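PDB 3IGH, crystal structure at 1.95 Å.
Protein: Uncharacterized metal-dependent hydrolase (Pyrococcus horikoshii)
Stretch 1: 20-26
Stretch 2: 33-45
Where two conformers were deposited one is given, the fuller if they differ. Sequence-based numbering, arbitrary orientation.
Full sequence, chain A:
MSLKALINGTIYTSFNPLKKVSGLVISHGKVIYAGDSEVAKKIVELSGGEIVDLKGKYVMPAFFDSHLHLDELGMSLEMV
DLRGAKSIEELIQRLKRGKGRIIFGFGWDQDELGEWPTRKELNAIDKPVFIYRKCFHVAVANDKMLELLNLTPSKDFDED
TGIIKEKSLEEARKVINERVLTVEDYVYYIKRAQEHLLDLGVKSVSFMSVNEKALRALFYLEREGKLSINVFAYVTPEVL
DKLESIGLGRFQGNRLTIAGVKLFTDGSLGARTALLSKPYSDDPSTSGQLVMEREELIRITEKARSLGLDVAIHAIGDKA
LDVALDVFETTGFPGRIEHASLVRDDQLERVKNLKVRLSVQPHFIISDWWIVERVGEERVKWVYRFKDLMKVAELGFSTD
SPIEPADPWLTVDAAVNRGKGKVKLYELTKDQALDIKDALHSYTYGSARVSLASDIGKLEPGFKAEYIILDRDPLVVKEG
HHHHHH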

# COMPACT_ATOMS: atom_id res chain seq x y z
N LYS A 20 -9.11 -21.00 -26.03
CA LYS A 20 -8.47 -22.13 -25.35
C LYS A 20 -7.04 -22.30 -25.84
O LYS A 20 -6.75 -22.09 -27.02
CB LYS A 20 -9.21 -23.44 -25.60
CG LYS A 20 -10.72 -23.38 -25.54
CD LYS A 20 -11.33 -24.45 -26.44
CE LYS A 20 -11.15 -25.85 -25.89
NZ LYS A 20 -11.70 -26.89 -26.81
N VAL A 21 -6.16 -22.70 -24.93
CA VAL A 21 -4.79 -23.07 -25.27
C VAL A 21 -4.44 -24.40 -24.60
O VAL A 21 -5.21 -24.91 -23.78
CB VAL A 21 -3.75 -21.97 -24.89
CG1 VAL A 21 -4.06 -20.64 -25.58
CG2 VAL A 21 -3.65 -21.81 -23.37
N SER A 22 -3.27 -24.94 -24.94
CA SER A 22 -2.82 -26.20 -24.36
C SER A 22 -1.64 -26.01 -23.40
O SER A 22 -1.25 -26.94 -22.70
CB SER A 22 -2.49 -27.23 -25.45
OG SER A 22 -1.55 -26.72 -26.39
N GLY A 23 -1.10 -24.79 -23.36
CA GLY A 23 0.05 -24.51 -22.50
C GLY A 23 0.10 -23.10 -21.96
O GLY A 23 -0.21 -22.14 -22.67
N LEU A 24 0.47 -22.98 -20.68
CA LEU A 24 0.69 -21.69 -20.03
C LEU A 24 2.09 -21.64 -19.46
O LEU A 24 2.59 -22.64 -18.96
CB LEU A 24 -0.28 -21.49 -18.85
CG LEU A 24 -1.71 -20.98 -19.00
CD1 LEU A 24 -2.27 -20.72 -17.61
CD2 LEU A 24 -1.80 -19.72 -19.83
N VAL A 25 2.72 -20.46 -19.51
CA VAL A 25 3.94 -20.22 -18.74
C VAL A 25 3.67 -19.14 -17.71
O VAL A 25 3.15 -18.08 -18.05
CB VAL A 25 5.15 -19.82 -19.62
CG1 VAL A 25 6.41 -19.71 -18.77
CG2 VAL A 25 5.38 -20.85 -20.72
N ILE A 26 4.02 -19.42 -16.46
CA ILE A 26 3.79 -18.51 -15.36
C ILE A 26 5.11 -18.07 -14.73
O ILE A 26 5.96 -18.89 -14.39
CB ILE A 26 2.88 -19.14 -14.26
CG1 ILE A 26 1.53 -19.54 -14.86
CG2 ILE A 26 2.69 -18.18 -13.08
CD1 ILE A 26 0.86 -20.66 -14.10
N TYR A 33 3.21 -16.56 -21.21
CA TYR A 33 2.90 -17.20 -22.47
C TYR A 33 1.62 -18.03 -22.33
O TYR A 33 1.44 -18.72 -21.33
CB TYR A 33 4.07 -18.07 -22.96
CG TYR A 33 3.78 -18.84 -24.23
CD1 TYR A 33 3.82 -18.22 -25.47
CD2 TYR A 33 3.44 -20.20 -24.18
CE1 TYR A 33 3.53 -18.92 -26.64
CE2 TYR A 33 3.15 -20.91 -25.34
CZ TYR A 33 3.20 -20.26 -26.56
OH TYR A 33 2.91 -20.97 -27.71
N ALA A 34 0.74 -17.92 -23.32
CA ALA A 34 -0.44 -18.76 -23.44
C ALA A 34 -0.48 -19.25 -24.88
O ALA A 34 -0.57 -18.44 -25.80
CB ALA A 34 -1.71 -17.97 -23.13
N GLY A 35 -0.39 -20.57 -25.07
CA GLY A 35 -0.40 -21.13 -26.42
C GLY A 35 -0.17 -22.63 -26.45
O GLY A 35 -0.74 -23.38 -25.65
N ASP A 36 0.68 -23.06 -27.39
CA ASP A 36 0.98 -24.47 -27.59
C ASP A 36 1.74 -25.07 -26.42
O ASP A 36 2.67 -24.45 -25.90
CB ASP A 36 1.75 -24.67 -28.90
CG ASP A 36 0.89 -24.48 -30.14
OD1 ASP A 36 -0.35 -24.60 -30.04
OD2 ASP A 36 1.46 -24.21 -31.22
N SER A 37 1.33 -26.27 -26.02
CA SER A 37 1.90 -27.01 -24.90
C SER A 37 3.40 -27.30 -25.05
O SER A 37 4.15 -27.22 -24.06
CB SER A 37 1.12 -28.32 -24.73
OG SER A 37 1.64 -29.10 -23.67
N GLU A 38 3.84 -27.62 -26.26
CA GLU A 38 5.25 -27.92 -26.53
C GLU A 38 6.15 -26.68 -26.43
O GLU A 38 7.27 -26.77 -25.93
CB GLU A 38 5.43 -28.60 -27.90
CG GLU A 38 5.15 -30.10 -27.90
CD GLU A 38 6.09 -30.89 -26.99
OE1 GLU A 38 5.59 -31.57 -26.07
OE2 GLU A 38 7.32 -30.81 -27.18
N VAL A 39 5.63 -25.54 -26.90
CA VAL A 39 6.33 -24.26 -26.80
C VAL A 39 6.51 -23.84 -25.33
O VAL A 39 7.59 -23.42 -24.92
CB VAL A 39 5.60 -23.16 -27.60
CG1 VAL A 39 6.34 -21.83 -27.52
CG2 VAL A 39 5.44 -23.58 -29.05
N ALA A 40 5.44 -24.00 -24.55
CA ALA A 40 5.46 -23.70 -23.12
C ALA A 40 6.52 -24.51 -22.37
O ALA A 40 7.28 -23.95 -21.58
CB ALA A 40 4.07 -23.93 -22.50
N LYS A 41 6.57 -25.81 -22.65
CA LYS A 41 7.54 -26.72 -22.03
C LYS A 41 8.97 -26.36 -22.42
O LYS A 41 9.88 -26.43 -21.59
CB LYS A 41 7.21 -28.18 -22.41
CG LYS A 41 8.10 -29.24 -21.74
CD LYS A 41 7.49 -30.65 -21.80
CE LYS A 41 7.46 -31.24 -23.21
NZ LYS A 41 8.78 -31.78 -23.64
N LYS A 42 9.15 -25.95 -23.67
CA LYS A 42 10.45 -25.57 -24.21
C LYS A 42 11.01 -24.33 -23.53
O LYS A 42 12.20 -24.29 -23.18
CB LYS A 42 10.35 -25.34 -25.72
CG LYS A 42 11.69 -25.23 -26.44
CD LYS A 42 11.52 -25.16 -27.95
CE LYS A 42 11.13 -26.51 -28.55
NZ LYS A 42 11.06 -26.46 -30.04
N ILE A 43 10.15 -23.33 -23.34
CA ILE A 43 10.50 -22.08 -22.64
C ILE A 43 11.05 -22.37 -21.24
O ILE A 43 12.13 -21.90 -20.88
CB ILE A 43 9.28 -21.10 -22.60
CG1 ILE A 43 8.99 -20.53 -23.99
CG2 ILE A 43 9.53 -19.94 -21.63
CD1 ILE A 43 7.58 -20.01 -24.16
N VAL A 44 10.32 -23.20 -20.49
CA VAL A 44 10.67 -23.51 -19.10
C VAL A 44 11.87 -24.46 -19.00
O VAL A 44 12.58 -24.49 -17.99
CB VAL A 44 9.43 -24.00 -18.31
CG1 VAL A 44 9.78 -24.44 -16.90
CG2 VAL A 44 8.41 -22.87 -18.23
N GLU A 45 12.12 -25.23 -20.07
CA GLU A 45 13.32 -26.07 -20.14
C GLU A 45 14.59 -25.22 -20.29
O GLU A 45 15.59 -25.49 -19.62
CB GLU A 45 13.20 -27.10 -21.26
CG GLU A 45 12.53 -28.39 -20.81
CD GLU A 45 12.04 -29.26 -21.95
OE1 GLU A 45 12.11 -28.83 -23.13
OE2 GLU A 45 11.57 -30.38 -21.66
O HOH W 1 -2.71 -24.33 -28.04

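The firmest polar links are two backbone hydrogen bonds between antiparallel strands: Val-25 N donates to Tyr-33 O at 2.8 Å, and Gly-35 N donates to Gly-23 O at 2.9 Å, both nearly straight. Toward the start of the pairing the pattern loosens. Gly-35 O receives Ser-22 N at 3.1 Å and also Gly-23 N at 2.7 Å, the latter weak because its angle is only 126° despite the short distance. Between the straight bonds, Leu-24 and Ala-34 form a non-hydrogen-bonded pair, where Leu-24 CA lies 3.3 Å from Tyr-33 O in a CA-H...O contact.

Ser-22 adds a side-chain link. Its OG accepts a hydrogen bond from Ser-37 N at 2.9 Å, engaging an amide in the first turn of the helix, where no preceding turn supplies a carbonyl. Serine suits this place because its backbone N is held by Gly-35 O, so that a hydroxyl one bond beyond CB is enough to reach the amide of Ser-37. Water 1 extends the link, lying 3.1 Å from Ser-22 OG and donating to Asp-36 OD1 at 3.1 Å.

Glycine suits position 23 because the helix begins directly against it: an ideal CB on Gly-23 would lie 2.8 Å from Ser-37 CA and 3.0 Å from Ala-40 CB, both clashes. At Gly-35 a CB would instead meet Tyr-33 OH at 2.4 Å; that hydroxyl accepts a weak hydrogen bond from Asp-36 N at 3.1 Å.

Apolar packing surrounds this framework. Val-25, the most extensively covered residue, is buried beneath the helix: its CG2 lies 3.8 Å from Ala-40 CB, and its CG1 lies 3.8 Å from Val-44 CG2. The small Ala-40 side chain points toward the strand and lets the helix approach closely, the axes coming within 6.8 Å. On the other face of the sheet, Leu-24 CD2 packs against Ala-34 CB at 3.7 Å.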